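Local structure of PHOX (Pseudomonas fluorescens, 3ZWU) at residues K271-A276 against P386-V391; T191-F196 against W248-D253. The protein catalyses the hydrolysis of phosphate monoesters as an alkaline phosphatase of the PhoX family, probably at its cluster of calcium ions and a mu-oxo-diiron unit. All coordinates share one frame; numbering follows the deposited sequence.

From the N terminus, the chain first lays down 191-196, the end of strand 189-193 and the turn after it, and 248-253 returns beside it; interaction 2 thus closes a loop of 51 residues with little regular structure. Interaction 1 opens only afterwards: 271-276 meets 386-391 after 109 more residues. The two loops follow in series, neither enclosing the other. Interaction 2 joins inner strands of a mixed sheet; interaction 1 sets the loop that leads into one edge strand (276-279) of a nine-stranded antiparallel sheet against its other edge strand, 386-391. They meet at the metals, where Glu194, Glu273 and Glu387 share FE2, and Cys192 packs on the backbone of Glu273.

Interaction 1 (K271-A276 against P386-V391); sequences KHENAA and PEWIVV. With CA (calcium ion), chain F; CA (calcium ion), chain G; FEO (mu-oxo-diiron), chain I; VO4 (vanadate ion), chain C.
Residues 273-276 run alongside strand 386-391 with their end-to-end directions 20° apart, CA atoms 5.4 Å apart at Glu273 and Glu387 and 5.5 Å at Ala276 and Val390. In place of a backbone pairing, the amide of Asn274 grips Ile389 twice. Asn274 ND2 gives a nearly straight bond to Ile389 O (2.8 Å, 168°) in the plane of the amide, while Ile389 N reaches Asn274 OD1 at 2.8 Å from above the carbonyl plane. A water that accepts from Asn274 N lies within hydrogen-bonding reach of both Asn274 OD1 and Glu387 O. Asn274 CB lies over one face of the Trp388 ring. With an alanine here the N-H and carbonyl of Ile389 would probably lose both mates. Farther along, Ala276 CB rests on Ile389 CG2 and Val391 CG2. The Glu273 chain leaves with CG anti to the backbone N (chi1 -176°) and bends at chi2, which takes it past Trp388 CD1 and splits its carboxylate: Glu273 OE1 binds FE2 at 2.0 Å, OE2 a calcium at 2.3 Å. That OE2 also lies at the edge of the Trp388 ring, whose NE1 donates to a water on the same calcium. Glu387 OE2 binds FE2 and, with OE1, the second calcium, and makes a longer contact, 2.9 Å, with the calcium held by Glu273 OE2; Asp479 binds both calcium ions too. Vanadate sits across the cluster, O4 on FE2 at 2.2 Å, O3 on FE1, O2 on both calcium ions and the diiron oxo on its vanadium, consistent with the phosphate-binding centre of a PhoX beta-propeller.

Interaction 2 (T191-F196 against W248-D253); sequences TCEENF and WVVEID. With FEO (mu-oxo-diiron), chain I; VO4 (vanadate ion), chain C.
Thr191 and Val250 form an antiparallel hydrogen-bonded pair between two inner strands of a mixed sheet in this PhoX propeller fold, and Cys192 and Val249 the non-hydrogen-bonded pair next to it. The strand axes approach to 4.9 Å at 152°. Among the backbone bonds, Thr191 N to Val250 O and Val250 N to Thr191 O are both 2.8 Å. Glu193 N adds a longer one to Trp248 O at 3.2 Å. For Trp248 N the acceptor is a side chain: Glu193 swings CG beside its own N (chi1 -65°), and the extended chain carries OE1 to Trp248 N, which meets it from above the carboxylate plane in an almost straight bond (2.9 Å, 175°). Gly247 N also donates to this oxygen, whereas OE2 has a salt bridge to Lys263 and a hydrogen bond with Thr175, leaving the buried carboxylate held at both oxygens. Apolar contacts lie on both faces of the pair. Thr191 CG2 meets Val250 CB and Ile252 CD1 on one, its OG1 being bonded to Asn88; on the other, Cys192 SG approaches Val249 CG2, and His272 packs against both residues. Where the strand ends, Glu194 turns away from 248-253 and spans the diiron unit, its OE1 on FE1 at 2.0 Å and its OE2 on FE2 at 2.1 Å.

Interaction 1 (K271-A276 against P386-V391)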
ATOM      1  N   LYS A 271       1.567  -3.848   9.954  1.00  7.60           N
ATOM      2  CA  LYS A 271       2.229  -3.206   8.820  1.00  7.05           C
ATOM      3  C   LYS A 271       1.245  -3.197   7.662  1.00  9.59           C
ATOM      4  O   LYS A 271       1.301  -4.017   6.746  1.00  9.07           O
ATOM      5  CB  LYS A 271       3.564  -3.893   8.519  1.00  8.20           C
ATOM      6  CG  LYS A 271       4.438  -3.922   9.767  1.00  8.27           C
ATOM      7  CD  LYS A 271       5.856  -4.354   9.521  1.00  9.32           C
ATOM      8  CE  LYS A 271       6.566  -4.513  10.842  1.00 10.57           C
ATOM      9  NZ  LYS A 271       7.935  -5.068  10.694  1.00  9.75           N
ATOM     10  N   HIS A 272       0.303  -2.250   7.744  1.00  7.01           N
ATOM     11  CA  HIS A 272      -0.800  -2.113   6.795  1.00  7.08           C
ATOM     12  C   HIS A 272      -0.334  -1.788   5.393  1.00  9.61           C
ATOM     13  O   HIS A 272       0.364  -0.793   5.207  1.00  9.07           O
ATOM     14  CB  HIS A 272      -1.750  -0.987   7.223  1.00  7.59           C
ATOM     15  CG  HIS A 272      -2.514  -1.245   8.469  1.00  9.34           C
ATOM     16  ND1 HIS A 272      -3.759  -1.838   8.444  1.00 10.51           N
ATOM     17  CD2 HIS A 272      -2.214  -0.908   9.739  1.00 10.31           C
ATOM     18  CE1 HIS A 272      -4.164  -1.869   9.705  1.00  9.87           C
ATOM     19  NE2 HIS A 272      -3.259  -1.328  10.517  1.00  9.83           N
ATOM     20  N   GLU A 273      -0.789  -2.561   4.395  1.00  6.98           N
ATOM     21  CA  GLU A 273      -0.483  -2.268   3.004  1.00  6.95           C
ATOM     22  C   GLU A 273      -1.574  -1.334   2.467  1.00 10.06           C
ATOM     23  O   GLU A 273      -1.287  -0.168   2.225  1.00  9.26           O
ATOM     24  CB  GLU A 273      -0.380  -3.540   2.167  1.00  8.16           C
ATOM     25  CG  GLU A 273       0.033  -3.236   0.734  1.00 10.43           C
ATOM     26  CD  GLU A 273       1.501  -3.395   0.417  1.00 10.06           C
ATOM     27  OE1 GLU A 273       2.249  -3.943   1.261  1.00 10.08           O
ATOM     28  OE2 GLU A 273       1.915  -2.929  -0.668  1.00  9.57           O
ATOM     29  N   ASN A 274      -2.807  -1.834   2.274  1.00  8.66           N
ATOM     30  CA  ASN A 274      -3.916  -1.021   1.780  1.00  8.23           C
ATOM     31  C   ASN A 274      -5.179  -1.318   2.584  1.00  9.57           C
ATOM     32  O   ASN A 274      -5.134  -2.112   3.530  1.00  8.98           O
ATOM     33  CB  ASN A 274      -4.095  -1.186   0.259  1.00  8.88           C
ATOM     34  CG  ASN A 274      -5.099  -2.190  -0.217  1.00 12.16           C
ATOM     35  OD1 ASN A 274      -5.216  -3.284   0.342  1.00  9.17           O
ATOM     36  ND2 ASN A 274      -5.733  -1.920  -1.358  1.00  8.66           N
ATOM     37  N   ALA A 275      -6.278  -0.654   2.242  1.00  8.19           N
ATOM     38  CA  ALA A 275      -7.551  -0.784   2.938  1.00  8.94           C
ATOM     39  C   ALA A 275      -8.646  -0.849   1.886  1.00 12.56           C
ATOM     40  O   ALA A 275      -8.955   0.167   1.269  1.00 12.72           O
ATOM     41  CB  ALA A 275      -7.756   0.418   3.852  1.00 10.06           C
ATOM     42  N   ALA A 276      -9.180  -2.048   1.624  1.00  8.97           N
ATOM     43  CA  ALA A 276     -10.176  -2.249   0.571  1.00  8.59           C
ATOM     44  C   ALA A 276     -11.584  -2.127   1.122  1.00 11.79           C
ATOM     45  O   ALA A 276     -11.983  -2.939   1.959  1.00 10.31           O
ATOM     46  CB  ALA A 276      -9.980  -3.611  -0.084  1.00  9.34           C
ATOM     47  N   PRO A 386       0.913 -10.618   2.412  1.00  8.65           N
ATOM     48  CA  PRO A 386      -0.257  -9.974   1.848  1.00  8.43           C
ATOM     49  C   PRO A 386       0.053  -8.517   1.533  1.00 10.59           C
ATOM     50  O   PRO A 386       0.532  -7.796   2.409  1.00 11.11           O
ATOM     51  CB  PRO A 386      -1.315 -10.079   2.954  1.00 10.03           C
ATOM     52  CG  PRO A 386      -0.857 -11.150   3.839  1.00 13.58           C
ATOM     53  CD  PRO A 386       0.629 -11.220   3.726  1.00  9.56           C
ATOM     54  N   GLU A 387      -0.178  -8.095   0.287  1.00  8.09           N
ATOM     55  CA  GLU A 387      -0.002  -6.703  -0.075  1.00  7.34           C
ATOM     56  C   GLU A 387      -1.385  -6.137  -0.402  1.00  9.91           C
ATOM     57  O   GLU A 387      -2.229  -6.153   0.497  1.00 10.50           O
ATOM     58  CB  GLU A 387       1.117  -6.495  -1.114  1.00  8.25           C
ATOM     59  CG  GLU A 387       2.496  -6.723  -0.514  1.00 10.98           C
ATOM     60  CD  GLU A 387       3.657  -6.063  -1.233  1.00 16.04           C
ATOM     61  OE1 GLU A 387       4.107  -6.626  -2.252  1.00 11.22           O
ATOM     62  OE2 GLU A 387       4.124  -4.989  -0.789  1.00 11.07           O
ATOM     63  N   TRP A 388      -1.660  -5.641  -1.610  1.00  7.20           N
ATOM     64  CA  TRP A 388      -2.927  -4.969  -1.856  1.00  7.07           C
ATOM     65  C   TRP A 388      -4.098  -5.901  -1.982  1.00  9.88           C
ATOM     66  O   TRP A 388      -3.968  -6.998  -2.519  1.00 10.10           O
ATOM     67  CB  TRP A 388      -2.884  -4.103  -3.112  1.00  6.07           C
ATOM     68  CG  TRP A 388      -1.949  -2.941  -3.074  1.00  6.93           C
ATOM     69  CD1 TRP A 388      -0.637  -2.947  -2.687  1.00  9.44           C
ATOM     70  CD2 TRP A 388      -2.168  -1.686  -3.716  1.00  6.86           C
ATOM     71  NE1 TRP A 388      -0.041  -1.755  -3.014  1.00  8.65           N
ATOM     72  CE2 TRP A 388      -0.955  -0.967  -3.658  1.00  9.97           C
ATOM     73  CE3 TRP A 388      -3.263  -1.115  -4.375  1.00  8.05           C
ATOM     74  CZ2 TRP A 388      -0.820   0.304  -4.205  1.00  9.15           C
ATOM     75  CZ3 TRP A 388      -3.121   0.138  -4.935  1.00  9.24           C
ATOM     76  CH2 TRP A 388      -1.914   0.835  -4.838  1.00  9.76           C
ATOM     77  N   ILE A 389      -5.261  -5.418  -1.533  1.00  7.55           N
ATOM     78  CA  ILE A 389      -6.536  -6.086  -1.629  1.00  7.28           C
ATOM     79  C   ILE A 389      -7.481  -5.184  -2.416  1.00 11.15           C
ATOM     80  O   ILE A 389      -7.492  -3.968  -2.202  1.00 10.64           O
ATOM     81  CB  ILE A 389      -7.111  -6.408  -0.230  1.00  9.89           C
ATOM     82  CG1 ILE A 389      -6.136  -7.294   0.558  1.00  9.52           C
ATOM     83  CG2 ILE A 389      -8.492  -7.079  -0.352  1.00 10.54           C
ATOM     84  CD1 ILE A 389      -6.502  -7.536   1.995  1.00 10.69           C
ATOM     85  N   VAL A 390      -8.266  -5.769  -3.325  1.00  8.57           N
ATOM     86  CA  VAL A 390      -9.279  -5.035  -4.081  1.00  8.32           C
ATOM     87  C   VAL A 390     -10.568  -5.833  -4.104  1.00 11.74           C
ATOM     88  O   VAL A 390     -10.544  -7.061  -4.001  1.00 11.22           O
ATOM     89  CB  VAL A 390      -8.844  -4.626  -5.503  1.00 11.81           C
ATOM     90  CG1 VAL A 390      -7.741  -3.581  -5.456  1.00 11.54           C
ATOM     91  CG2 VAL A 390      -8.422  -5.828  -6.336  1.00 11.52           C
ATOM     92  N   VAL A 391     -11.690  -5.126  -4.237  1.00  9.03           N
ATOM     93  CA  VAL A 391     -13.020  -5.717  -4.267  1.00  8.45           C
ATOM     94  C   VAL A 391     -13.605  -5.416  -5.635  1.00 12.68           C
ATOM     95  O   VAL A 391     -13.634  -4.252  -6.036  1.00 12.25           O
ATOM     96  CB  VAL A 391     -13.899  -5.141  -3.133  1.00 10.80           C
ATOM     97  CG1 VAL A 391     -15.306  -5.730  -3.179  1.00 11.00           C
ATOM     98  CG2 VAL A 391     -13.259  -5.387  -1.768  1.00 10.24           C
TER
HETATM   99 CA    CA F1591       3.765  -2.412  -1.987  0.95  9.68          CA
HETATM  100 CA    CA G1592       6.133  -5.126  -2.370  0.94  9.97          CA
HETATM  101 FE1  FEO I1594       4.970  -0.643   0.948  0.97  9.79          FE
HETATM  102 FE2  FEO I1594       4.272  -4.088   1.149  1.00 10.00          FE
HETATM  103  O   FEO I1594       4.583  -2.443   0.219  1.00  8.83           O
HETATM  104  V   VO4 C 700       6.885  -2.786  -0.064  0.66 14.64           V
HETATM  105  O1  VO4 C 700       8.598  -2.992  -0.348  0.66 11.98           O
HETATM  106  O2  VO4 C 700       6.350  -2.851  -1.743  0.66  8.18           O
HETATM  107  O3  VO4 C 700       6.955  -1.276   0.778  0.66  8.98           O
HETATM  108  O4  VO4 C 700       6.489  -4.215   0.837  0.66 12.35           O
HETATM  109  O   HOH W   1      -3.802  -4.700   2.165  1.00  8.48           O
HETATM  110  O   HOH W   2       2.257  -0.356  -1.990  1.00 10.77           O
HETATM  111  O   HOH W   3       4.205  -1.249  -4.089  1.00 13.00           O
HETATM  112  O   HOH W   4       5.045  -0.142  -1.212  1.00 11.11           O
HETATM  113  O   HOH W   5       6.681  -6.991  -3.692  1.00 10.38           O
HETATM  114  O   HOH W   6       8.317  -5.645  -1.387  1.00 17.31           O

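Interaction 2 (T191-F196 against W248-D253)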
ATOM      1  N   THR A 191      -4.942   6.190   4.412  1.00  8.41           N
ATOM      2  CA  THR A 191      -3.524   5.953   4.148  1.00  7.97           C
ATOM      3  C   THR A 191      -3.057   4.944   5.179  1.00 11.08           C
ATOM      4  O   THR A 191      -3.499   4.973   6.333  1.00 10.53           O
ATOM      5  CB  THR A 191      -2.704   7.239   4.079  1.00 12.08           C
ATOM      6  OG1 THR A 191      -1.392   6.897   3.647  1.00 10.76           O
ATOM      7  CG2 THR A 191      -2.615   7.978   5.389  1.00 10.46           C
ATOM      8  N   CYS A 192      -2.176   4.045   4.753  1.00  7.91           N
ATOM      9  CA  CYS A 192      -1.749   2.909   5.543  1.00  7.36           C
ATOM     10  C   CYS A 192      -0.297   2.969   5.925  1.00 10.29           C
ATOM     11  O   CYS A 192       0.552   3.030   5.043  1.00  9.82           O
ATOM     12  CB  CYS A 192      -2.047   1.652   4.748  1.00  7.50           C
ATOM     13  SG  CYS A 192      -3.812   1.339   4.529  1.00 11.32           S
ATOM     14  N   GLU A 193      -0.003   2.880   7.230  1.00  7.72           N
ATOM     15  CA  GLU A 193       1.365   2.883   7.741  1.00  7.42           C
ATOM     16  C   GLU A 193       1.867   1.452   7.741  1.00 10.37           C
ATOM     17  O   GLU A 193       1.308   0.609   8.447  1.00  9.61           O
ATOM     18  CB  GLU A 193       1.403   3.463   9.151  1.00  8.59           C
ATOM     19  CG  GLU A 193       0.997   4.923   9.163  1.00  9.17           C
ATOM     20  CD  GLU A 193       0.687   5.514  10.520  1.00 13.81           C
ATOM     21  OE1 GLU A 193       0.609   4.758  11.514  1.00  9.99           O
ATOM     22  OE2 GLU A 193       0.528   6.753  10.587  1.00 10.33           O
ATOM     23  N   GLU A 194       2.889   1.164   6.924  1.00  7.83           N
ATOM     24  CA  GLU A 194       3.399  -0.189   6.752  1.00  7.57           C
ATOM     25  C   GLU A 194       4.675  -0.446   7.532  1.00 10.65           C
ATOM     26  O   GLU A 194       4.580  -0.849   8.685  1.00 10.06           O
ATOM     27  CB  GLU A 194       3.556  -0.500   5.262  1.00  8.51           C
ATOM     28  CG  GLU A 194       3.971  -1.928   4.953  1.00 11.00           C
ATOM     29  CD  GLU A 194       4.443  -2.129   3.532  1.00 14.63           C
ATOM     30  OE1 GLU A 194       4.948  -1.158   2.926  1.00 10.07           O
ATOM     31  OE2 GLU A 194       4.373  -3.277   3.046  1.00  9.71           O
ATOM     32  N   ASN A 195       5.866  -0.178   6.963  1.00  8.22           N
ATOM     33  CA  ASN A 195       7.132  -0.500   7.625  1.00  7.96           C
ATOM     34  C   ASN A 195       7.583   0.585   8.602  1.00 11.04           C
ATOM     35  O   ASN A 195       8.748   0.982   8.629  1.00 10.38           O
ATOM     36  CB  ASN A 195       8.199  -0.821   6.581  1.00  9.10           C
ATOM     37  CG  ASN A 195       7.866  -2.068   5.809  1.00 19.14           C
ATOM     38  OD1 ASN A 195       7.584  -2.036   4.604  1.00 18.53           O
ATOM     39  ND2 ASN A 195       7.877  -3.198   6.494  1.00 12.77           N
ATOM     40  N   PHE A 196       6.653   1.011   9.457  1.00  8.03           N
ATOM     41  CA  PHE A 196       6.875   2.064  10.441  1.00  7.47           C
ATOM     42  C   PHE A 196       7.963   1.697  11.449  1.00 10.84           C
ATOM     43  O   PHE A 196       8.701   2.573  11.889  1.00 10.21           O
ATOM     44  CB  PHE A 196       5.560   2.423  11.166  1.00  9.08           C
ATOM     45  CG  PHE A 196       5.079   1.381  12.150  1.00  9.25           C
ATOM     46  CD1 PHE A 196       4.297   0.313  11.735  1.00  9.86           C
ATOM     47  CD2 PHE A 196       5.457   1.437  13.480  1.00 10.58           C
ATOM     48  CE1 PHE A 196       3.896  -0.672  12.638  1.00 11.15           C
ATOM     49  CE2 PHE A 196       5.022   0.479  14.386  1.00 10.96           C
ATOM     50  CZ  PHE A 196       4.236  -0.566  13.965  1.00  9.58           C
ATOM     51  N   TRP A 248      -0.960   2.299  11.908  1.00  7.64           N
ATOM     52  CA  TRP A 248      -2.412   2.377  11.848  1.00  7.60           C
ATOM     53  C   TRP A 248      -2.885   2.846  10.477  1.00 10.89           C
ATOM     54  O   TRP A 248      -2.089   3.321   9.659  1.00 10.58           O
ATOM     55  CB  TRP A 248      -2.913   3.382  12.904  1.00  6.61           C
ATOM     56  CG  TRP A 248      -2.436   3.128  14.303  1.00  7.06           C
ATOM     57  CD1 TRP A 248      -1.384   3.721  14.931  1.00  9.61           C
ATOM     58  CD2 TRP A 248      -2.995   2.201  15.242  1.00  6.72           C
ATOM     59  NE1 TRP A 248      -1.264   3.235  16.215  1.00  8.72           N
ATOM     60  CE2 TRP A 248      -2.256   2.316  16.438  1.00  9.70           C
ATOM     61  CE3 TRP A 248      -4.063   1.296  15.199  1.00  7.46           C
ATOM     62  CZ2 TRP A 248      -2.561   1.570  17.581  1.00  9.30           C
ATOM     63  CZ3 TRP A 248      -4.382   0.578  16.339  1.00  8.58           C
ATOM     64  CH2 TRP A 248      -3.640   0.721  17.514  1.00  9.06           C
ATOM     65  N   VAL A 249      -4.193   2.724  10.251  1.00  7.77           N
ATOM     66  CA  VAL A 249      -4.871   3.249   9.077  1.00  7.28           C
ATOM     67  C   VAL A 249      -5.254   4.671   9.494  1.00 10.60           C
ATOM     68  O   VAL A 249      -5.809   4.860  10.580  1.00 10.23           O
ATOM     69  CB  VAL A 249      -6.113   2.421   8.680  1.00 10.36           C
ATOM     70  CG1 VAL A 249      -6.852   3.067   7.510  1.00 10.05           C
ATOM     71  CG2 VAL A 249      -5.718   0.992   8.339  1.00 10.19           C
ATOM     72  N   VAL A 250      -4.916   5.663   8.664  1.00  8.41           N
ATOM     73  CA  VAL A 250      -5.152   7.072   8.958  1.00  7.99           C
ATOM     74  C   VAL A 250      -6.142   7.627   7.955  1.00 10.70           C
ATOM     75  O   VAL A 250      -5.962   7.460   6.748  1.00 10.96           O
ATOM     76  CB  VAL A 250      -3.825   7.854   8.935  1.00 11.12           C
ATOM     77  CG1 VAL A 250      -4.027   9.330   9.293  1.00 10.98           C
ATOM     78  CG2 VAL A 250      -2.803   7.199   9.858  1.00 10.99           C
ATOM     79  N   GLU A 251      -7.170   8.314   8.455  1.00  7.65           N
ATOM     80  CA  GLU A 251      -8.228   8.872   7.637  1.00  6.88           C
ATOM     81  C   GLU A 251      -7.981  10.357   7.395  1.00 10.00           C
ATOM     82  O   GLU A 251      -7.778  11.117   8.348  1.00  9.12           O
ATOM     83  CB  GLU A 251      -9.577   8.630   8.310  1.00  7.71           C
ATOM     84  CG  GLU A 251     -10.759   9.014   7.442  1.00 10.17           C
ATOM     85  CD  GLU A 251     -12.101   8.533   7.942  1.00 11.99           C
ATOM     86  OE1 GLU A 251     -12.173   8.005   9.075  1.00 11.00           O
ATOM     87  OE2 GLU A 251     -13.093   8.703   7.198  1.00 10.16           O
ATOM     88  N   ILE A 252      -8.010  10.765   6.117  1.00  8.26           N
ATOM     89  CA  ILE A 252      -7.757  12.132   5.679  1.00  7.96           C
ATOM     90  C   ILE A 252      -8.952  12.656   4.887  1.00 11.81           C
ATOM     91  O   ILE A 252      -9.492  11.933   4.054  1.00 11.18           O
ATOM     92  CB  ILE A 252      -6.467  12.155   4.810  1.00 10.51           C
ATOM     93  CG1 ILE A 252      -5.225  11.861   5.663  1.00 10.40           C
ATOM     94  CG2 ILE A 252      -6.313  13.504   4.073  1.00 11.01           C
ATOM     95  CD1 ILE A 252      -4.030  11.364   4.899  1.00 13.26           C
ATOM     96  N   ASP A 253      -9.319  13.931   5.103  1.00  9.33           N
ATOM     97  CA  ASP A 253     -10.364  14.596   4.339  1.00  8.80           C
ATOM     98  C   ASP A 253      -9.637  15.460   3.293  1.00 12.02           C
ATOM     99  O   ASP A 253      -9.153  16.539   3.641  1.00 11.31           O
ATOM    100  CB  ASP A 253     -11.264  15.461   5.240  1.00 10.39           C
ATOM    101  CG  ASP A 253     -12.357  16.188   4.472  1.00 16.15           C
ATOM    102  OD1 ASP A 253     -12.395  16.064   3.224  1.00 14.14           O
ATOM    103  OD2 ASP A 253     -13.180  16.871   5.116  1.00 19.11           O
TER
HETATM  104 FE1  FEO I1594       4.970  -0.643   0.948  0.97  9.79          FE
HETATM  105 FE2  FEO I1594       4.272  -4.088   1.149  1.00 10.00          FE
HETATM  106  O   FEO I1594       4.583  -2.443   0.219  1.00  8.83           O
HETATM  107  V   VO4 C 700       6.885  -2.786  -0.064  0.66 14.64           V
HETATM  108  O1  VO4 C 700       8.598  -2.992  -0.348  0.66 11.98           O
HETATM  109  O2  VO4 C 700       6.350  -2.851  -1.743  0.66  8.18           O
HETATM  110  O3  VO4 C 700       6.955  -1.276   0.778  0.66  8.98           O
HETATM  111  O4  VO4 C 700       6.489  -4.215   0.837  0.66 12.35           O
HETATM  112  O   HOH W   4       5.045  -0.142  -1.212  1.00 11.11           O